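C24 protein (Bizionia argentinensis JUB59, PDB 6OV6) probably forms the trimeric, metal-binding receptor-binding tip of the long tail fibre of a temperate bacteriophage. Local coordinates at the interface of chains A and B. Residues are numbered along the deposited sequence; one frame, centred on the assembly and turned at random. Chains: chain A/B, C24 protein.

Contact 1: the interface of chains A and B. Residues chain A 127-130, 148, 275; chain B 122, 125-126.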
ATOM      1  N   LEU A 127     -20.827  11.339  -3.154  1.00 30.60           N
ATOM      2  CA  LEU A 127     -20.512  11.472  -1.742  1.00 31.29           C
ATOM      3  C   LEU A 127     -20.751  10.149  -1.032  1.00 35.62           C
ATOM      4  O   LEU A 127     -21.885   9.672  -0.989  1.00 37.06           O
ATOM      5  CB  LEU A 127     -21.336  12.604  -1.102  1.00 31.24           C
ATOM      6  CG  LEU A 127     -20.965  12.940   0.329  1.00 36.64           C
ATOM      7  CD1 LEU A 127     -19.588  13.607   0.391  1.00 37.48           C
ATOM      8  CD2 LEU A 127     -22.035  13.780   0.977  1.00 37.19           C
ATOM      9  N   LEU A 128     -19.681   9.536  -0.500  1.00 29.08           N
ATOM     10  CA  LEU A 128     -19.841   8.263   0.201  1.00 27.03           C
ATOM     11  C   LEU A 128     -20.406   8.482   1.601  1.00 31.69           C
ATOM     12  O   LEU A 128     -20.182   9.548   2.180  1.00 32.19           O
ATOM     13  CB  LEU A 128     -18.505   7.470   0.238  1.00 25.82           C
ATOM     14  CG  LEU A 128     -18.060   6.940  -1.129  1.00 28.56           C
ATOM     15  CD1 LEU A 128     -16.564   6.612  -1.151  1.00 27.34           C
ATOM     16  CD2 LEU A 128     -18.922   5.749  -1.577  1.00 29.39           C
ATOM     17  N   PRO A 129     -21.145   7.499   2.170  1.00 30.54           N
ATOM     18  CA  PRO A 129     -21.692   7.690   3.518  1.00 30.80           C
ATOM     19  C   PRO A 129     -20.620   8.002   4.561  1.00 34.33           C
ATOM     20  O   PRO A 129     -19.499   7.466   4.478  1.00 32.76           O
ATOM     21  CB  PRO A 129     -22.380   6.347   3.816  1.00 32.34           C
ATOM     22  CG  PRO A 129     -22.642   5.734   2.494  1.00 37.12           C
ATOM     23  CD  PRO A 129     -21.493   6.162   1.631  1.00 32.96           C
ATOM     24  N   ALA A 130     -20.968   8.842   5.559  1.00 30.06           N
ATOM     25  CA  ALA A 130     -20.061   9.142   6.667  1.00 30.17           C
ATOM     26  C   ALA A 130     -19.612   7.831   7.318  1.00 35.11           C
ATOM     27  O   ALA A 130     -20.378   6.871   7.386  1.00 35.14           O
ATOM     28  CB  ALA A 130     -20.740  10.042   7.705  1.00 30.93           C
ATOM     29  N   TRP A 148     -13.914  15.428  11.271  1.00 30.72           N
ATOM     30  CA  TRP A 148     -12.984  14.351  10.887  1.00 30.21           C
ATOM     31  C   TRP A 148     -12.221  13.830  12.099  1.00 34.51           C
ATOM     32  O   TRP A 148     -12.005  14.580  13.053  1.00 33.87           O
ATOM     33  CB  TRP A 148     -11.977  14.858   9.832  1.00 28.29           C
ATOM     34  CG  TRP A 148     -12.599  15.241   8.521  1.00 28.17           C
ATOM     35  CD1 TRP A 148     -13.248  16.409   8.226  1.00 30.72           C
ATOM     36  CD2 TRP A 148     -12.559  14.484   7.300  1.00 27.11           C
ATOM     37  NE1 TRP A 148     -13.653  16.406   6.909  1.00 29.21           N
ATOM     38  CE2 TRP A 148     -13.244  15.234   6.318  1.00 30.47           C
ATOM     39  CE3 TRP A 148     -11.997  13.236   6.940  1.00 27.07           C
ATOM     40  CZ2 TRP A 148     -13.384  14.781   4.996  1.00 29.43           C
ATOM     41  CZ3 TRP A 148     -12.169  12.768   5.647  1.00 27.61           C
ATOM     42  CH2 TRP A 148     -12.854  13.531   4.688  1.00 28.24           C
ATOM     43  N   TYR A 275     -14.378  11.011   7.823  1.00 26.62           N
ATOM     44  CA  TYR A 275     -15.414  11.949   8.197  1.00 27.14           C
ATOM     45  C   TYR A 275     -16.487  11.226   9.030  1.00 31.41           C
ATOM     46  O   TYR A 275     -17.061  10.256   8.573  1.00 30.72           O
ATOM     47  CB  TYR A 275     -16.019  12.609   6.966  1.00 28.79           C
ATOM     48  CG  TYR A 275     -17.041  13.658   7.341  1.00 31.17           C
ATOM     49  CD1 TYR A 275     -16.648  14.908   7.806  1.00 33.74           C
ATOM     50  CD2 TYR A 275     -18.402  13.384   7.277  1.00 33.17           C
ATOM     51  CE1 TYR A 275     -17.589  15.873   8.166  1.00 35.51           C
ATOM     52  CE2 TYR A 275     -19.352  14.337   7.660  1.00 34.18           C
ATOM     53  CZ  TYR A 275     -18.940  15.575   8.103  1.00 42.37           C
ATOM     54  OH  TYR A 275     -19.884  16.507   8.459  1.00 44.04           O
TER
ATOM     55  N   GLU B 122     -22.914  20.707   4.124  1.00 26.75           N
ATOM     56  CA  GLU B 122     -22.372  19.381   4.398  1.00 27.30           C
ATOM     57  C   GLU B 122     -21.233  19.023   3.420  1.00 29.58           C
ATOM     58  O   GLU B 122     -20.205  18.501   3.855  1.00 28.23           O
ATOM     59  CB  GLU B 122     -23.503  18.337   4.400  1.00 28.76           C
ATOM     60  CG  GLU B 122     -23.091  16.950   4.869  1.00 37.41           C
ATOM     61  CD  GLU B 122     -22.483  16.826   6.253  1.00 47.53           C
ATOM     62  OE1 GLU B 122     -22.726  17.703   7.117  1.00 38.73           O
ATOM     63  OE2 GLU B 122     -21.750  15.835   6.467  1.00 44.39           O
ATOM     64  N   ARG B 125     -18.111  20.859   4.495  1.00 30.55           N
ATOM     65  CA  ARG B 125     -17.547  20.240   5.702  1.00 31.30           C
ATOM     66  C   ARG B 125     -16.733  18.967   5.337  1.00 34.44           C
ATOM     67  O   ARG B 125     -15.763  18.632   6.003  1.00 34.59           O
ATOM     68  CB  ARG B 125     -18.707  19.900   6.651  1.00 33.03           C
ATOM     69  CG  ARG B 125     -18.284  19.711   8.084  1.00 45.14           C
ATOM     70  CD  ARG B 125     -19.495  19.736   8.996  1.00 38.16           C
ATOM     71  NE  ARG B 125     -19.279  18.938  10.203  1.00 42.36           N
ATOM     72  CZ  ARG B 125     -18.653  19.381  11.286  1.00 54.85           C
ATOM     73  NH1 ARG B 125     -18.139  20.603  11.310  1.00 49.65           N
ATOM     74  NH2 ARG B 125     -18.525  18.601  12.350  1.00 48.06           N
ATOM     75  N   ARG B 126     -17.133  18.290   4.256  1.00 30.71           N
ATOM     76  CA  ARG B 126     -16.489  17.078   3.781  1.00 31.29           C
ATOM     77  C   ARG B 126     -15.326  17.385   2.844  1.00 34.44           C
ATOM     78  O   ARG B 126     -14.618  16.480   2.394  1.00 31.53           O
ATOM     79  CB  ARG B 126     -17.537  16.144   3.174  1.00 34.54           C
ATOM     80  CG  ARG B 126     -18.485  15.629   4.266  1.00 46.00           C
ATOM     81  CD  ARG B 126     -19.437  14.613   3.771  1.00 61.63           C
ATOM     82  NE  ARG B 126     -18.721  13.339   3.647  1.00 69.76           N
ATOM     83  CZ  ARG B 126     -19.279  12.141   3.747  1.00 71.28           C
ATOM     84  NH1 ARG B 126     -20.580  12.026   3.980  1.00 43.62           N
ATOM     85  NH2 ARG B 126     -18.537  11.044   3.621  1.00 52.92           N
TER
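The end of helix 120-125 of chain B, with the residue that follows it, meets strand 267-275, strand 148-150 and the loop 127-130 of chain A in the C24-like protein, a putative phage fibre tip deposited as a trimer. B:Arg126 lies with its CG over the centre of the A:Tyr275 ring, 3.6 Å from the centroid, in a CH-pi contact. Its chain then bends at chi3 (77°), which places the guanidinium between two apolar groups: A:Leu127 CD1 packs on one face and A:Tyr275 CD2 on the other, each offset toward the rim. Ring and guanidinium planes lie 22° apart. At the tip, the terminal nitrogen NH2 of B:Arg126 donates to the backbone carbonyl O of A:Leu128 at 2.6 Å, although the bond is markedly bent and the oxygen stands well out of the guanidinium plane. The A:Tyr275 phenol reaches the helix itself. Its OH donates to the carboxylate OE2 of B:Glu122 at 2.8 Å, on the syn side but tilted from the carboxylate plane, while NE of B:Arg125 approaches the same OH in a weak bond. Next to the tyrosine, A:Trp148 presents an indole face to A:Tyr275 CB, and its edge to chain B: NE1 donates almost straight to the carbonyl O of B:Arg125 at 3.2 Å, in the plane of that carbonyl.

Contact 2: the interface of chains A and B. Residues chain A 234-238; chain B 226, 228-230, 235.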
ATOM      1  N   TYR A 234      66.673 -63.365   7.519  1.00 46.88           N
ATOM      2  CA  TYR A 234      65.476 -62.706   6.969  1.00 48.41           C
ATOM      3  C   TYR A 234      64.269 -62.790   7.920  1.00 47.27           C
ATOM      4  O   TYR A 234      64.076 -63.823   8.562  1.00 45.66           O
ATOM      5  CB  TYR A 234      65.101 -63.295   5.594  1.00 52.05           C
ATOM      6  CG  TYR A 234      65.400 -62.395   4.411  1.00 57.08           C
ATOM      7  CD1 TYR A 234      64.481 -62.242   3.377  1.00 59.61           C
ATOM      8  CD2 TYR A 234      66.633 -61.751   4.290  1.00 59.19           C
ATOM      9  CE1 TYR A 234      64.771 -61.451   2.260  1.00 61.71           C
ATOM     10  CE2 TYR A 234      66.927 -60.946   3.188  1.00 60.52           C
ATOM     11  CZ  TYR A 234      65.995 -60.802   2.173  1.00 70.19           C
ATOM     12  OH  TYR A 234      66.294 -60.008   1.088  1.00 72.20           O
ATOM     13  N   LEU A 235      63.520 -61.676   8.065  1.00 40.78           N
ATOM     14  CA  LEU A 235      62.303 -61.623   8.881  1.00 39.64           C
ATOM     15  C   LEU A 235      61.132 -61.927   7.965  1.00 41.46           C
ATOM     16  O   LEU A 235      60.713 -61.077   7.183  1.00 40.65           O
ATOM     17  CB  LEU A 235      62.140 -60.265   9.607  1.00 39.14           C
ATOM     18  CG  LEU A 235      63.328 -59.820  10.476  1.00 43.06           C
ATOM     19  CD1 LEU A 235      63.107 -58.414  11.003  1.00 43.52           C
ATOM     20  CD2 LEU A 235      63.575 -60.789  11.639  1.00 42.79           C
ATOM     21  N   GLU A 236      60.662 -63.176   8.021  1.00 36.26           N
ATOM     22  CA  GLU A 236      59.581 -63.680   7.176  1.00 35.73           C
ATOM     23  C   GLU A 236      58.188 -63.219   7.616  1.00 35.58           C
ATOM     24  O   GLU A 236      57.276 -63.214   6.793  1.00 35.30           O
ATOM     25  CB  GLU A 236      59.663 -65.230   7.078  1.00 37.52           C
ATOM     26  CG  GLU A 236      58.700 -65.885   6.087  1.00 51.07           C
ATOM     27  CD  GLU A 236      58.586 -65.292   4.689  1.00 70.68           C
ATOM     28  OE1 GLU A 236      59.583 -64.733   4.175  1.00 67.08           O
ATOM     29  OE2 GLU A 236      57.488 -65.404   4.100  1.00 69.45           O
ATOM     30  N   SER A 237      58.032 -62.841   8.903  1.00 30.72           N
ATOM     31  CA  SER A 237      56.755 -62.398   9.466  1.00 29.56           C
ATOM     32  C   SER A 237      56.320 -60.985   9.045  1.00 32.99           C
ATOM     33  O   SER A 237      55.190 -60.586   9.345  1.00 32.20           O
ATOM     34  CB  SER A 237      56.776 -62.503  10.985  1.00 32.23           C
ATOM     35  OG  SER A 237      57.682 -61.573  11.553  1.00 38.42           O
ATOM     36  N   LEU A 238      57.203 -60.247   8.342  1.00 28.53           N
ATOM     37  CA  LEU A 238      56.969 -58.846   7.971  1.00 26.94           C
ATOM     38  C   LEU A 238      57.095 -58.561   6.500  1.00 32.66           C
ATOM     39  O   LEU A 238      57.833 -59.239   5.782  1.00 32.75           O
ATOM     40  CB  LEU A 238      57.993 -57.958   8.734  1.00 26.03           C
ATOM     41  CG  LEU A 238      58.021 -58.077  10.252  1.00 28.97           C
ATOM     42  CD1 LEU A 238      59.243 -57.347  10.841  1.00 28.24           C
ATOM     43  CD2 LEU A 238      56.691 -57.558  10.867  1.00 27.41           C
TER
ATOM     44  N   SER B 226      53.019 -60.380   7.248  1.00 30.63           N
ATOM     45  CA  SER B 226      53.114 -61.143   5.993  1.00 31.50           C
ATOM     46  C   SER B 226      52.086 -62.301   6.037  1.00 38.01           C
ATOM     47  O   SER B 226      51.786 -62.899   5.005  1.00 37.91           O
ATOM     48  CB  SER B 226      54.511 -61.737   5.828  1.00 30.88           C
ATOM     49  OG  SER B 226      54.711 -62.756   6.787  1.00 33.99           O
ATOM     50  N   GLN B 228      52.734 -65.004   7.575  1.00 40.48           N
ATOM     51  CA  GLN B 228      53.610 -66.140   7.867  1.00 40.61           C
ATOM     52  C   GLN B 228      54.288 -66.049   9.219  1.00 45.03           C
ATOM     53  O   GLN B 228      54.642 -64.953   9.665  1.00 44.21           O
ATOM     54  CB  GLN B 228      54.644 -66.326   6.746  1.00 41.90           C
ATOM     55  CG  GLN B 228      54.018 -66.809   5.442  1.00 68.37           C
ATOM     56  CD  GLN B 228      55.049 -67.218   4.426  1.00108.01           C
ATOM     57  OE1 GLN B 228      55.850 -68.138   4.647  1.00107.52           O
ATOM     58  NE2 GLN B 228      55.041 -66.551   3.276  1.00105.29           N
ATOM     59  N   GLN B 229      54.494 -67.215   9.872  1.00 41.07           N
ATOM     60  CA  GLN B 229      55.163 -67.312  11.170  1.00 41.67           C
ATOM     61  C   GLN B 229      56.618 -66.902  11.009  1.00 47.10           C
ATOM     62  O   GLN B 229      57.195 -67.112   9.933  1.00 46.82           O
ATOM     63  CB  GLN B 229      55.108 -68.768  11.697  1.00 43.49           C
ATOM     64  CG  GLN B 229      53.762 -69.175  12.301  1.00 58.86           C
ATOM     65  CD  GLN B 229      53.523 -68.615  13.691  1.00 78.19           C
ATOM     66  OE1 GLN B 229      52.418 -68.152  14.010  1.00 75.27           O
ATOM     67  NE2 GLN B 229      54.539 -68.658  14.563  1.00 63.13           N
ATOM     68  N   GLU B 230      57.223 -66.326  12.057  1.00 44.00           N
ATOM     69  CA  GLU B 230      58.636 -65.976  11.958  1.00 44.85           C
ATOM     70  C   GLU B 230      59.468 -67.266  12.063  1.00 53.36           C
ATOM     71  O   GLU B 230      59.171 -68.115  12.904  1.00 52.78           O
ATOM     72  CB  GLU B 230      59.065 -64.954  13.028  1.00 45.72           C
ATOM     73  CG  GLU B 230      60.423 -64.329  12.752  1.00 51.67           C
ATOM     74  CD  GLU B 230      60.625 -63.846  11.326  1.00 60.15           C
ATOM     75  OE1 GLU B 230      61.278 -64.563  10.530  1.00 47.65           O
ATOM     76  OE2 GLU B 230      60.063 -62.779  10.990  1.00 39.62           O
ATOM     77  N   LEU B 235      60.029 -62.280  17.919  1.00 37.62           N
ATOM     78  CA  LEU B 235      60.092 -60.817  17.976  1.00 34.62           C
ATOM     79  C   LEU B 235      59.161 -60.237  19.015  1.00 35.68           C
ATOM     80  O   LEU B 235      57.966 -60.072  18.765  1.00 34.84           O
ATOM     81  CB  LEU B 235      59.879 -60.179  16.574  1.00 33.40           C
ATOM     82  CG  LEU B 235      60.643 -60.806  15.408  1.00 36.91           C
ATOM     83  CD1 LEU B 235      60.220 -60.202  14.085  1.00 37.34           C
ATOM     84  CD2 LEU B 235      62.173 -60.733  15.617  1.00 38.90           C
TER
HETATM   85  O   HOH W   1      53.359 -62.582   9.953  1.00 31.24           O
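The carboxylate of B:Glu230 is bound by A:Glu236 and A:Ser237 of a chain A loop, a loop-to-loop contact near the far end of the fibre tip. The tight part is polar. OE1 of B:Glu230 accepts the backbone N of A:Glu236 at 2.9 Å through its syn lone pair, while OE2 takes two donors from A:Ser237: the backbone N from above the carboxylate plane and the hydroxyl OG, at 2.7 Å, on the anti side. Both donors of A:Ser237 approach from the same face of that plane. The serine OG sits between its own backbone N and carbonyl carbon (chi1 68°), which lets hydroxyl and amide converge on one oxygen. Three N-H or O-H groups thus grip the carboxylate, fix its rotation and would be expected to favour its charged form. B:Ser226 fastens the other side of the turn: its OG donates to the carbonyl O of A:Glu236 at 2.6 Å, in the carbonyl plane on a lone pair, and its N donates to A:Ser237 O. The same OG accepts the N of B:Gln228, which positions the hydroxyl. Packing is looser toward the leucines, where A:Leu235 CD2 and B:Leu235 CD1 come only to 4.2 Å. It is looser too at B:Gln228, whose poorly ordered side chain crosses that of A:Glu236 without a hydrogen bond. Beside the B:Ser226 bonds, water 1 links A:Ser237 O, at 2.8 Å, and B:Gln228 O, at 2.7 Å.

About 108 Å separate the C-alpha centres of contact 1 and contact 2, so the same two chains are joined at widely spaced levels of an elongated molecule. The contacts share no residue. Contact 1 lies where helix 120-125 meets the C-terminal strand 267-275, whereas contact 2 is made chiefly by the loop between strands 223-225 and 238-240 of each chain, out at the distal end. Pinning the chains at both levels would help keep them in register along the stretch between. Repeated around the three copies, the two contacts would support a trimeric fibre.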